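McyG protein (Microcystis aeruginosa PCC 7806, PDB 4R0M) probably activates phenylalanine-like substrates as adenylates for transfer to its peptidyl carrier domain in microcystin synthesis, and is seen holding phenylalanyl-adenylate. Local coordinates at residues A[273-278]-A[306-311]; A[358-363]-A[448-453]; A[466-471]-A[532-537]. All coordinates share one frame; numbering follows the deposited sequence.

Interaction 1: residues A[273-278]-A[306-311]; sequences SPNFAF and EQVSVK. With FA5 (adenosine-5'-[phenylalaninyl-phosphate]), chain C.
The loop that follows strand 300-303 and walls the adenine pocket is fastened here to the beginning of helix 275-282, within the large AMP-binding core. Backbone atoms of Glu306 and Gln307 lie against the adenine, Gln307 N being 3.3 Å from FA5 C2, while the side chain of Glu306 leaves the ligand. CG takes the crowded place between N and carbonyl carbon (chi1 68°), and the extended chain beyond it places Glu306 OE1 2.8 Å from Phe276 N; the N-H meets the oxygen nearly along its C-O axis, in a bent hydrogen bond (137°). The same oxygen sits at the edge of the Phe276 ring, with the carboxylate turned almost perpendicular to it. Asn275 works in the other direction: with CG anti to its backbone N, OD1 accepts Ser309 N at 3.0 Å in a nearly straight bond (176°), although the donor stands above the amide plane. Ser309 is the N-cap residue of helix 310-320, and its OG bonds to Thr312. An alanine at Asn275 would lack OD1 and would probably leave Ser309 N without this acceptor, loosening the loop. Since OE1 faces a helix N-terminus, the local dipole is likely to favour a charged Glu306.

Interaction 2: residues A[358-363]-A[448-453]; sequences NSFVSL and FAHELE. With FA5 (adenosine-5'-[phenylalaninyl-phosphate]), chain C.
One face of the Phe448 ring receives the tip of Phe360: CZ of Phe360 stands 3.6 Å above the plane of Phe448, over its centre. The pair is a T-shaped (edge-to-face) stack, with ring centroids 5.0 Å apart and planes at 87°, so the C-H edge of Phe360 is directed into the pi cloud of Phe448. The His450 ring offers its own edge to the same loop. There Phe360 CE1 comes to 4.1 Å from His450 CE1, and Ser359 O lies 3.6 Å from NE2 of His450, a polar proximity without a hydrogen bond. One face of the imidazole carries the CG methylene of Glu451, offset toward the rim. His450 accepts the crowded chi1 of 78°, which turns its ring to the loop.

These side chains stand at the start of helix 449-457, where Phe448 holds the N-cap position. In the architecture of adenylate-forming ANL enzymes, this helix would belong to the small C-terminal subdomain and loop 358-363 to the large core, so the stack would span the interface between two parts that, in relatives, move against each other during the catalytic cycle. Flat, apolar phenyl rings suit such a surface, since they can bury area without requiring matched polar groups. Strand 429-435 backs Phe360 through Phe431 and Thr433. Beside the rings, Glu451 brings OE2 to 3.5 Å from Ser359 CB, a van der Waals approach. At the far end of the loop, Leu363 CD1 packs 3.5 Å from N6 of the FA5 adenine.

Interaction 3: residues A[466-471]-A[532-537]; sequences YTAAFA and GKVQKS. With FA5 (adenosine-5'-[phenylalaninyl-phosphate]), chain C.
Val534 has CG1 anti to its backbone N and CG2 beside that nitrogen, so its two methyls fork toward the strand that begins near Ala468. Lys536 places CG anti to its carbonyl carbon and then runs out fully extended, laying its aliphatic stem along the same strand. Both reach the Ala468 methyl: Ala468 CB is 3.9 Å from Val534 CG1 and 4.2 Å from Lys536 CG. The other branch of the valine, CG2, comes to 4.0 Å from Thr467 O, and farther along Lys536 CD lies 4.0 Å from Ala469 O. No hydrogen bond joins the two segments; the contact is one of van der Waals fit, for which the small alanine, the beta-branched valine and the long methylene chain of lysine are well shaped.

The sequence Gly-Lys-Val at 532-534 matches the A10 motif of adenylation domains. Gly532 adopts phi 93°, psi 13°, where a side chain would collide with the preceding carbonyl oxygen. Lys533 takes no part in the packing on the strand and serves the ligand instead: its chain, bent at chi3 (72°), carries NZ to 3.1 Å from O4' of FA5, a hydrogen bond. A lysine delivered to the adenylate in this way is consistent with the adenylate-forming conformation known in related enzymes.

Leu539 of helix 536-545 adds to the same patch, meeting Val534, Ala468 and Phe470. The strand 468-474 pairs with 479-486 at the edge of a three-stranded sheet, whereas helix 449-457 covers Thr467 and Ala469 and offers Glu453 to Lys536 NZ as a long, weak ion pair.

All three contacts border the phenylalanyl-adenylate: interaction 1 sets the loop against adenine, interaction 2 adds Leu363 beside its amino group, and interaction 3 delivers a lysine to the ribose ring oxygen. Interactions 1 and 2 have centres about 9 Å apart and touch where Gln307 CG meets His450 ND1 at 3.4 Å. Interaction 3 is about 13 Å, centre to centre, from interaction 1, which it reaches through Phe276 CE2 and Gly532 O, 3.5 Å apart. Helix 449-457 couples interactions 2 and 3, since Glu453 OE2 lies 2.9 Å from Ala469 N, a probable hydrogen bond. The probable C-terminal subdomain thus meets the core beside the ligand, and of its segments here only 532-537 reaches FA5, through Lys533.

Interaction 1: residues A[273-278]-A[306-311]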
loop_
_atom_site.group_PDB
_atom_site.type_symbol
_atom_site.label_atom_id
_atom_site.label_comp_id
_atom_site.label_asym_id
_atom_site.label_seq_id
_atom_site.Cartn_x
_atom_site.Cartn_y
_atom_site.Cartn_z
ATOM N N SER A 273 -7.174 1.977 4.911
ATOM C CA SER A 273 -7.293 1.846 3.457
ATOM C C SER A 273 -6.767 3.120 2.793
ATOM O O SER A 273 -6.661 4.162 3.449
ATOM C CB SER A 273 -8.747 1.602 3.045
ATOM O OG SER A 273 -9.472 2.817 2.962
ATOM N N PRO A 274 -6.426 3.049 1.490
ATOM C CA PRO A 274 -6.085 4.275 0.767
ATOM C C PRO A 274 -7.327 5.112 0.492
ATOM O O PRO A 274 -8.449 4.653 0.726
ATOM C CB PRO A 274 -5.488 3.762 -0.554
ATOM C CG PRO A 274 -5.198 2.317 -0.328
ATOM C CD PRO A 274 -6.245 1.860 0.640
ATOM N N ASN A 275 -7.116 6.325 -0.009
ATOM C CA ASN A 275 -8.199 7.276 -0.250
ATOM C C ASN A 275 -9.373 6.745 -1.080
ATOM O O ASN A 275 -10.531 7.027 -0.756
ATOM C CB ASN A 275 -7.651 8.561 -0.872
ATOM C CG ASN A 275 -8.708 9.636 -1.010
ATOM O OD1 ASN A 275 -9.041 10.328 -0.044
ATOM N ND2 ASN A 275 -9.248 9.782 -2.218
ATOM N N PHE A 276 -9.085 5.978 -2.132
ATOM C CA PHE A 276 -10.131 5.508 -3.049
ATOM C C PHE A 276 -11.215 4.681 -2.356
ATOM O O PHE A 276 -12.391 4.746 -2.728
ATOM C CB PHE A 276 -9.538 4.743 -4.248
ATOM C CG PHE A 276 -9.032 3.366 -3.912
ATOM C CD1 PHE A 276 -9.901 2.278 -3.851
ATOM C CD2 PHE A 276 -7.681 3.149 -3.672
ATOM C CE1 PHE A 276 -9.436 1.011 -3.539
ATOM C CE2 PHE A 276 -7.209 1.882 -3.367
ATOM C CZ PHE A 276 -8.087 0.812 -3.300
ATOM N N ALA A 277 -10.814 3.907 -1.349
ATOM C CA ALA A 277 -11.743 3.041 -0.628
ATOM C C ALA A 277 -12.738 3.847 0.208
ATOM O O ALA A 277 -13.897 3.448 0.358
ATOM C CB ALA A 277 -10.985 2.055 0.235
ATOM N N PHE A 278 -12.279 4.981 0.735
ATOM C CA PHE A 278 -13.157 5.942 1.404
ATOM C C PHE A 278 -14.233 6.433 0.437
ATOM O O PHE A 278 -15.404 6.540 0.803
ATOM C CB PHE A 278 -12.355 7.130 1.947
ATOM C CG PHE A 278 -11.602 6.836 3.215
ATOM C CD1 PHE A 278 -10.503 5.979 3.215
ATOM C CD2 PHE A 278 -11.979 7.436 4.414
ATOM C CE1 PHE A 278 -9.809 5.717 4.387
ATOM C CE2 PHE A 278 -11.284 7.177 5.588
ATOM C CZ PHE A 278 -10.199 6.317 5.575
ATOM N N GLU A 306 -1.955 6.877 -0.629
ATOM C CA GLU A 306 -2.048 7.809 -1.753
ATOM C C GLU A 306 -2.553 9.157 -1.251
ATOM O O GLU A 306 -2.976 9.280 -0.096
ATOM C CB GLU A 306 -2.978 7.266 -2.848
ATOM C CG GLU A 306 -4.448 7.186 -2.452
ATOM C CD GLU A 306 -5.348 6.687 -3.569
ATOM O OE1 GLU A 306 -6.549 6.469 -3.309
ATOM O OE2 GLU A 306 -4.866 6.506 -4.707
ATOM N N GLN A 307 -2.511 10.160 -2.126
ATOM C CA GLN A 307 -2.974 11.503 -1.798
ATOM C C GLN A 307 -4.378 11.465 -1.195
ATOM O O GLN A 307 -5.257 10.762 -1.694
ATOM C CB GLN A 307 -2.931 12.401 -3.041
ATOM C CG GLN A 307 -3.049 13.891 -2.747
ATOM C CD GLN A 307 -1.823 14.477 -2.070
ATOM O OE1 GLN A 307 -0.689 14.068 -2.333
ATOM N NE2 GLN A 307 -2.047 15.454 -1.200
ATOM N N VAL A 308 -4.563 12.214 -0.111
ATOM C CA VAL A 308 -5.837 12.266 0.604
ATOM C C VAL A 308 -6.674 13.437 0.088
ATOM O O VAL A 308 -6.192 14.571 0.017
ATOM C CB VAL A 308 -5.624 12.389 2.135
ATOM C CG1 VAL A 308 -6.951 12.327 2.878
ATOM C CG2 VAL A 308 -4.686 11.296 2.640
ATOM N N SER A 309 -7.922 13.151 -0.271
ATOM C CA SER A 309 -8.832 14.166 -0.798
ATOM C C SER A 309 -9.692 14.798 0.297
ATOM O O SER A 309 -10.437 14.104 0.997
ATOM C CB SER A 309 -9.716 13.571 -1.898
ATOM O OG SER A 309 -10.759 14.463 -2.259
ATOM N N VAL A 310 -9.577 16.120 0.426
ATOM C CA VAL A 310 -10.340 16.915 1.395
ATOM C C VAL A 310 -11.846 16.667 1.269
ATOM O O VAL A 310 -12.517 16.387 2.263
ATOM C CB VAL A 310 -10.042 18.430 1.238
ATOM C CG1 VAL A 310 -10.862 19.262 2.217
ATOM C CG2 VAL A 310 -8.558 18.715 1.415
ATOM N N LYS A 311 -12.362 16.761 0.042
ATOM C CA LYS A 311 -13.796 16.604 -0.229
ATOM C C LYS A 311 -14.310 15.193 0.049
ATOM O O LYS A 311 -15.455 15.018 0.469
ATOM C CB LYS A 311 -14.127 16.995 -1.673
ATOM C CG LYS A 311 -14.028 18.487 -1.960
ATOM C CD LYS A 311 -14.746 18.869 -3.251
ATOM C CE LYS A 311 -13.976 18.454 -4.502
ATOM N NZ LYS A 311 -12.728 19.243 -4.705
HETATM C C FA5 C . 2.749 2.641 0.535
HETATM O O FA5 C . 1.873 2.865 -0.292
HETATM C CA FA5 C . 2.605 3.151 1.946
HETATM N N FA5 C . 2.283 4.551 1.800
HETATM C CB FA5 C . 1.465 2.457 2.706
HETATM C CG FA5 C . 1.088 2.957 4.106
HETATM C CD1 FA5 C . 1.464 4.199 4.619
HETATM C CD2 FA5 C . 0.307 2.128 4.922
HETATM C CE1 FA5 C . 1.079 4.593 5.908
HETATM C CE2 FA5 C . -0.089 2.513 6.207
HETATM C CZ FA5 C . 0.301 3.754 6.705
HETATM P P FA5 C . 4.719 2.188 -1.285
HETATM O OP1 FA5 C . 4.116 1.332 -2.367
HETATM O OP2 FA5 C . 6.198 2.078 -1.013
HETATM O OP3 FA5 C . 3.933 1.898 0.107
HETATM O "O5'" FA5 C . 4.383 3.715 -1.677
HETATM C "C5'" FA5 C . 4.853 4.826 -0.918
HETATM C "C4'" FA5 C . 4.409 6.101 -1.620
HETATM O "O4'" FA5 C . 2.985 6.253 -1.611
HETATM C "C3'" FA5 C . 4.931 7.356 -0.951
HETATM O "O3'" FA5 C . 6.273 7.650 -1.334
HETATM C "C2'" FA5 C . 3.957 8.401 -1.446
HETATM O "O2'" FA5 C . 4.332 8.858 -2.751
HETATM C "C1'" FA5 C . 2.651 7.643 -1.561
HETATM N N9 FA5 C . 1.823 7.939 -0.363
HETATM C C8 FA5 C . 1.659 7.129 0.699
HETATM N N7 FA5 C . 0.841 7.682 1.627
HETATM C C5 FA5 C . 0.468 8.888 1.164
HETATM C C6 FA5 C . -0.389 10.003 1.640
HETATM N N6 FA5 C . -1.027 9.938 2.832
HETATM N N1 FA5 C . -0.514 11.093 0.846
HETATM C C2 FA5 C . 0.118 11.178 -0.343
HETATM N N3 FA5 C . 0.904 10.205 -0.840
HETATM C C4 FA5 C . 1.119 9.056 -0.147
#

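Interaction 2: residues A[358-363]-A[448-453]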
loop_
_atom_site.group_PDB
_atom_site.type_symbol
_atom_site.label_atom_id
_atom_site.label_comp_id
_atom_site.label_asym_id
_atom_site.label_seq_id
_atom_site.Cartn_x
_atom_site.Cartn_y
_atom_site.Cartn_z
ATOM N N ASN A 358 -7.225 24.427 2.398
ATOM C CA ASN A 358 -5.957 24.045 1.840
ATOM C C ASN A 358 -6.039 23.972 0.312
ATOM O O ASN A 358 -6.116 25.000 -0.335
ATOM C CB ASN A 358 -5.295 22.898 2.574
ATOM C CG ASN A 358 -4.726 23.336 3.918
ATOM O OD1 ASN A 358 -3.585 23.780 4.011
ATOM N ND2 ASN A 358 -5.528 23.227 4.966
ATOM N N SER A 359 -5.796 22.837 -0.296
ATOM C CA SER A 359 -6.633 21.709 -0.492
ATOM C C SER A 359 -5.850 20.514 -0.048
ATOM O O SER A 359 -5.919 19.469 -0.658
ATOM C CB SER A 359 -6.963 21.581 -1.983
ATOM O OG SER A 359 -7.734 22.673 -2.462
ATOM N N PHE A 360 -5.046 20.697 0.980
ATOM C CA PHE A 360 -4.182 19.650 1.453
ATOM C C PHE A 360 -4.533 19.236 2.858
ATOM O O PHE A 360 -4.769 20.052 3.709
ATOM C CB PHE A 360 -2.735 20.076 1.316
ATOM C CG PHE A 360 -2.376 20.491 -0.075
ATOM C CD1 PHE A 360 -2.480 19.604 -1.109
ATOM C CD2 PHE A 360 -1.974 21.761 -0.349
ATOM C CE1 PHE A 360 -2.167 19.965 -2.390
ATOM C CE2 PHE A 360 -1.679 22.136 -1.626
ATOM C CZ PHE A 360 -1.770 21.234 -2.649
ATOM N N VAL A 361 -4.634 17.940 3.056
ATOM C CA VAL A 361 -4.879 17.347 4.332
ATOM C C VAL A 361 -3.611 17.198 5.130
ATOM O O VAL A 361 -2.584 16.911 4.584
ATOM C CB VAL A 361 -5.482 15.991 4.133
ATOM C CG1 VAL A 361 -5.785 15.356 5.452
ATOM C CG2 VAL A 361 -6.737 16.128 3.328
ATOM N N SER A 362 -3.677 17.432 6.426
ATOM C CA SER A 362 -2.534 17.194 7.277
ATOM C C SER A 362 -2.333 15.724 7.497
ATOM O O SER A 362 -3.258 15.018 7.806
ATOM C CB SER A 362 -2.719 17.870 8.618
ATOM O OG SER A 362 -1.664 17.602 9.493
ATOM N N LEU A 363 -1.096 15.294 7.360
ATOM C CA LEU A 363 -0.707 13.910 7.619
ATOM C C LEU A 363 0.027 13.786 8.960
ATOM O O LEU A 363 0.637 12.758 9.264
ATOM C CB LEU A 363 0.125 13.353 6.456
ATOM C CG LEU A 363 -0.460 13.471 5.041
ATOM C CD1 LEU A 363 0.469 12.824 4.030
ATOM C CD2 LEU A 363 -1.855 12.871 4.928
ATOM N N PHE A 448 -3.245 19.918 -9.403
ATOM C CA PHE A 448 -3.024 18.739 -8.569
ATOM C C PHE A 448 -3.926 17.579 -8.971
ATOM O O PHE A 448 -5.153 17.703 -8.984
ATOM C CB PHE A 448 -3.172 19.097 -7.085
ATOM C CG PHE A 448 -2.329 20.270 -6.666
ATOM C CD1 PHE A 448 -0.985 20.103 -6.348
ATOM C CD2 PHE A 448 -2.874 21.551 -6.613
ATOM C CE1 PHE A 448 -0.203 21.186 -5.975
ATOM C CE2 PHE A 448 -2.098 22.637 -6.237
ATOM C CZ PHE A 448 -0.760 22.455 -5.920
ATOM N N ALA A 449 -3.289 16.456 -9.297
ATOM C CA ALA A 449 -3.949 15.291 -9.888
ATOM C C ALA A 449 -5.145 14.761 -9.096
ATOM O O ALA A 449 -6.179 14.427 -9.684
ATOM C CB ALA A 449 -2.936 14.182 -10.128
ATOM N N HIS A 450 -5.004 14.694 -7.770
ATOM C CA HIS A 450 -6.052 14.145 -6.905
ATOM C C HIS A 450 -7.339 14.925 -6.966
ATOM O O HIS A 450 -8.418 14.330 -6.999
ATOM C CB HIS A 450 -5.558 13.988 -5.466
ATOM C CG HIS A 450 -5.531 15.279 -4.677
ATOM N ND1 HIS A 450 -4.539 16.184 -4.798
ATOM C CD2 HIS A 450 -6.417 15.792 -3.728
ATOM C CE1 HIS A 450 -4.779 17.224 -3.976
ATOM N NE2 HIS A 450 -5.928 16.982 -3.321
ATOM N N GLU A 451 -7.236 16.256 -6.992
ATOM C CA GLU A 451 -8.401 17.134 -7.141
ATOM C C GLU A 451 -9.123 16.843 -8.448
ATOM O O GLU A 451 -10.340 16.638 -8.465
ATOM C CB GLU A 451 -7.982 18.603 -7.129
ATOM C CG GLU A 451 -7.697 19.191 -5.759
ATOM C CD GLU A 451 -7.352 20.667 -5.841
ATOM O OE1 GLU A 451 -8.174 21.449 -6.370
ATOM O OE2 GLU A 451 -6.256 21.047 -5.381
ATOM N N LEU A 452 -8.357 16.824 -9.539
ATOM C CA LEU A 452 -8.883 16.513 -10.864
ATOM C C LEU A 452 -9.574 15.158 -10.863
ATOM O O LEU A 452 -10.726 15.046 -11.280
ATOM C CB LEU A 452 -7.765 16.548 -11.909
ATOM C CG LEU A 452 -7.155 17.919 -12.223
ATOM C CD1 LEU A 452 -5.739 17.773 -12.761
ATOM C CD2 LEU A 452 -8.031 18.708 -13.190
ATOM N N GLU A 453 -8.868 14.145 -10.359
ATOM C CA GLU A 453 -9.391 12.782 -10.265
ATOM C C GLU A 453 -10.665 12.693 -9.427
ATOM O O GLU A 453 -11.621 12.030 -9.828
ATOM C CB GLU A 453 -8.321 11.830 -9.726
ATOM C CG GLU A 453 -7.272 11.442 -10.757
ATOM C CD GLU A 453 -5.918 11.128 -10.146
ATOM O OE1 GLU A 453 -5.857 10.739 -8.960
ATOM O OE2 GLU A 453 -4.906 11.270 -10.862
HETATM C C FA5 C . 2.749 2.641 0.535
HETATM O O FA5 C . 1.873 2.865 -0.292
HETATM C CA FA5 C . 2.605 3.151 1.946
HETATM N N FA5 C . 2.283 4.551 1.800
HETATM C CB FA5 C . 1.465 2.457 2.706
HETATM C CG FA5 C . 1.088 2.957 4.106
HETATM C CD1 FA5 C . 1.464 4.199 4.619
HETATM C CD2 FA5 C . 0.307 2.128 4.922
HETATM C CE1 FA5 C . 1.079 4.593 5.908
HETATM C CE2 FA5 C . -0.089 2.513 6.207
HETATM C CZ FA5 C . 0.301 3.754 6.705
HETATM P P FA5 C . 4.719 2.188 -1.285
HETATM O OP1 FA5 C . 4.116 1.332 -2.367
HETATM O OP2 FA5 C . 6.198 2.078 -1.013
HETATM O OP3 FA5 C . 3.933 1.898 0.107
HETATM O "O5'" FA5 C . 4.383 3.715 -1.677
HETATM C "C5'" FA5 C . 4.853 4.826 -0.918
HETATM C "C4'" FA5 C . 4.409 6.101 -1.620
HETATM O "O4'" FA5 C . 2.985 6.253 -1.611
HETATM C "C3'" FA5 C . 4.931 7.356 -0.951
HETATM O "O3'" FA5 C . 6.273 7.650 -1.334
HETATM C "C2'" FA5 C . 3.957 8.401 -1.446
HETATM O "O2'" FA5 C . 4.332 8.858 -2.751
HETATM C "C1'" FA5 C . 2.651 7.643 -1.561
HETATM N N9 FA5 C . 1.823 7.939 -0.363
HETATM C C8 FA5 C . 1.659 7.129 0.699
HETATM N N7 FA5 C . 0.841 7.682 1.627
HETATM C C5 FA5 C . 0.468 8.888 1.164
HETATM C C6 FA5 C . -0.389 10.003 1.640
HETATM N N6 FA5 C . -1.027 9.938 2.832
HETATM N N1 FA5 C . -0.514 11.093 0.846
HETATM C C2 FA5 C . 0.118 11.178 -0.343
HETATM N N3 FA5 C . 0.904 10.205 -0.840
HETATM C C4 FA5 C . 1.119 9.056 -0.147
#

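Interaction 3: residues A[466-471]-A[532-537]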
loop_
_atom_site.group_PDB
_atom_site.type_symbol
_atom_site.label_atom_id
_atom_site.label_comp_id
_atom_site.label_asym_id
_atom_site.label_seq_id
_atom_site.Cartn_x
_atom_site.Cartn_y
_atom_site.Cartn_z
ATOM N N TYR A 466 -10.251 3.914 -10.693
ATOM C CA TYR A 466 -9.600 3.635 -11.956
ATOM C C TYR A 466 -9.229 4.865 -12.747
ATOM O O TYR A 466 -9.081 4.792 -13.929
ATOM C CB TYR A 466 -10.482 2.767 -12.817
ATOM C CG TYR A 466 -10.820 1.450 -12.241
ATOM C CD1 TYR A 466 -9.993 0.393 -12.400
ATOM C CD2 TYR A 466 -11.972 1.264 -11.551
ATOM C CE1 TYR A 466 -10.289 -0.817 -11.874
ATOM C CE2 TYR A 466 -12.278 0.054 -11.025
ATOM C CZ TYR A 466 -11.424 -0.981 -11.203
ATOM O OH TYR A 466 -11.714 -2.189 -10.700
ATOM N N THR A 467 -9.137 6.004 -12.093
ATOM C CA THR A 467 -8.991 7.263 -12.762
ATOM C C THR A 467 -7.625 7.850 -12.548
ATOM O O THR A 467 -7.058 7.656 -11.538
ATOM C CB THR A 467 -10.063 8.230 -12.303
ATOM O OG1 THR A 467 -11.328 7.652 -12.530
ATOM C CG2 THR A 467 -9.996 9.457 -13.066
ATOM N N ALA A 468 -7.074 8.514 -13.546
ATOM C CA ALA A 468 -5.763 9.152 -13.448
ATOM C C ALA A 468 -5.706 10.457 -14.238
ATOM O O ALA A 468 -6.324 10.583 -15.298
ATOM C CB ALA A 468 -4.671 8.204 -13.916
ATOM N N ALA A 469 -4.964 11.423 -13.707
ATOM C CA ALA A 469 -4.729 12.687 -14.387
ATOM C C ALA A 469 -3.237 13.007 -14.383
ATOM O O ALA A 469 -2.604 13.054 -13.326
ATOM C CB ALA A 469 -5.524 13.801 -13.722
ATOM N N PHE A 470 -2.679 13.211 -15.574
ATOM C CA PHE A 470 -1.258 13.531 -15.725
ATOM C C PHE A 470 -1.018 14.446 -16.922
ATOM O O PHE A 470 -1.867 14.554 -17.811
ATOM C CB PHE A 470 -0.415 12.252 -15.843
ATOM C CG PHE A 470 -0.809 11.364 -16.990
ATOM C CD1 PHE A 470 -1.800 10.399 -16.833
ATOM C CD2 PHE A 470 -0.187 11.487 -18.228
ATOM C CE1 PHE A 470 -2.166 9.579 -17.889
ATOM C CE2 PHE A 470 -0.550 10.670 -19.289
ATOM C CZ PHE A 470 -1.538 9.712 -19.117
ATOM N N ALA A 471 0.145 15.091 -16.939
ATOM C CA ALA A 471 0.497 16.041 -17.991
ATOM C C ALA A 471 1.718 15.603 -18.799
ATOM O O ALA A 471 2.755 15.250 -18.230
ATOM C CB ALA A 471 0.721 17.425 -17.398
ATOM N N GLY A 532 -3.895 -0.904 -4.749
ATOM C CA GLY A 532 -4.908 -0.260 -5.585
ATOM C C GLY A 532 -4.626 1.183 -5.967
ATOM O O GLY A 532 -5.517 1.885 -6.445
ATOM N N LYS A 533 -3.392 1.626 -5.750
ATOM C CA LYS A 533 -2.963 2.953 -6.166
ATOM C C LYS A 533 -2.580 2.919 -7.643
ATOM O O LYS A 533 -1.673 2.179 -8.041
ATOM C CB LYS A 533 -1.782 3.429 -5.315
ATOM C CG LYS A 533 -1.191 4.767 -5.742
ATOM C CD LYS A 533 -0.023 5.193 -4.859
ATOM C CE LYS A 533 1.224 4.356 -5.108
ATOM N NZ LYS A 533 2.406 4.885 -4.372
ATOM N N VAL A 534 -3.282 3.718 -8.447
ATOM C CA VAL A 534 -3.007 3.839 -9.877
ATOM C C VAL A 534 -1.601 4.402 -10.085
ATOM O O VAL A 534 -1.291 5.504 -9.625
ATOM C CB VAL A 534 -4.049 4.737 -10.589
ATOM C CG1 VAL A 534 -3.682 4.949 -12.052
ATOM C CG2 VAL A 534 -5.445 4.142 -10.482
ATOM N N GLN A 535 -0.749 3.629 -10.753
ATOM C CA GLN A 535 0.600 4.087 -11.076
ATOM C C GLN A 535 0.600 4.864 -12.395
ATOM O O GLN A 535 0.498 4.289 -13.484
ATOM C CB GLN A 535 1.618 2.934 -11.063
ATOM C CG GLN A 535 1.077 1.590 -11.527
ATOM C CD GLN A 535 1.858 0.405 -10.980
ATOM O OE1 GLN A 535 2.833 0.562 -10.243
ATOM N NE2 GLN A 535 1.422 -0.795 -11.341
ATOM N N LYS A 536 0.702 6.184 -12.263
ATOM C CA LYS A 536 0.533 7.120 -13.372
ATOM C C LYS A 536 1.698 7.114 -14.356
ATOM O O LYS A 536 1.535 7.501 -15.516
ATOM C CB LYS A 536 0.304 8.535 -12.833
ATOM C CG LYS A 536 -0.971 8.687 -12.020
ATOM C CD LYS A 536 -0.996 10.013 -11.280
ATOM C CE LYS A 536 -2.054 10.001 -10.193
ATOM N NZ LYS A 536 -1.891 11.151 -9.264
ATOM N N SER A 537 2.867 6.680 -13.886
ATOM C CA SER A 537 4.053 6.561 -14.731
ATOM C C SER A 537 3.849 5.552 -15.862
ATOM O O SER A 537 4.183 5.831 -17.014
ATOM C CB SER A 537 5.271 6.185 -13.891
ATOM O OG SER A 537 5.564 7.206 -12.954
HETATM C C FA5 C . 2.749 2.641 0.535
HETATM O O FA5 C . 1.873 2.865 -0.292
HETATM C CA FA5 C . 2.605 3.151 1.946
HETATM N N FA5 C . 2.283 4.551 1.800
HETATM C CB FA5 C . 1.465 2.457 2.706
HETATM C CG FA5 C . 1.088 2.957 4.106
HETATM C CD1 FA5 C . 1.464 4.199 4.619
HETATM C CD2 FA5 C . 0.307 2.128 4.922
HETATM C CE1 FA5 C . 1.079 4.593 5.908
HETATM C CE2 FA5 C . -0.089 2.513 6.207
HETATM C CZ FA5 C . 0.301 3.754 6.705
HETATM P P FA5 C . 4.719 2.188 -1.285
HETATM O OP1 FA5 C . 4.116 1.332 -2.367
HETATM O OP2 FA5 C . 6.198 2.078 -1.013
HETATM O OP3 FA5 C . 3.933 1.898 0.107
HETATM O "O5'" FA5 C . 4.383 3.715 -1.677
HETATM C "C5'" FA5 C . 4.853 4.826 -0.918
HETATM C "C4'" FA5 C . 4.409 6.101 -1.620
HETATM O "O4'" FA5 C . 2.985 6.253 -1.611
HETATM C "C3'" FA5 C . 4.931 7.356 -0.951
HETATM O "O3'" FA5 C . 6.273 7.650 -1.334
HETATM C "C2'" FA5 C . 3.957 8.401 -1.446
HETATM O "O2'" FA5 C . 4.332 8.858 -2.751
HETATM C "C1'" FA5 C . 2.651 7.643 -1.561
HETATM N N9 FA5 C . 1.823 7.939 -0.363
HETATM C C8 FA5 C . 1.659 7.129 0.699
HETATM N N7 FA5 C . 0.841 7.682 1.627
HETATM C C5 FA5 C . 0.468 8.888 1.164
HETATM C C6 FA5 C . -0.389 10.003 1.640
HETATM N N6 FA5 C . -1.027 9.938 2.832
HETATM N N1 FA5 C . -0.514 11.093 0.846
HETATM C C2 FA5 C . 0.118 11.178 -0.343
HETATM N N3 FA5 C . 0.904 10.205 -0.840
HETATM C C4 FA5 C . 1.119 9.056 -0.147
#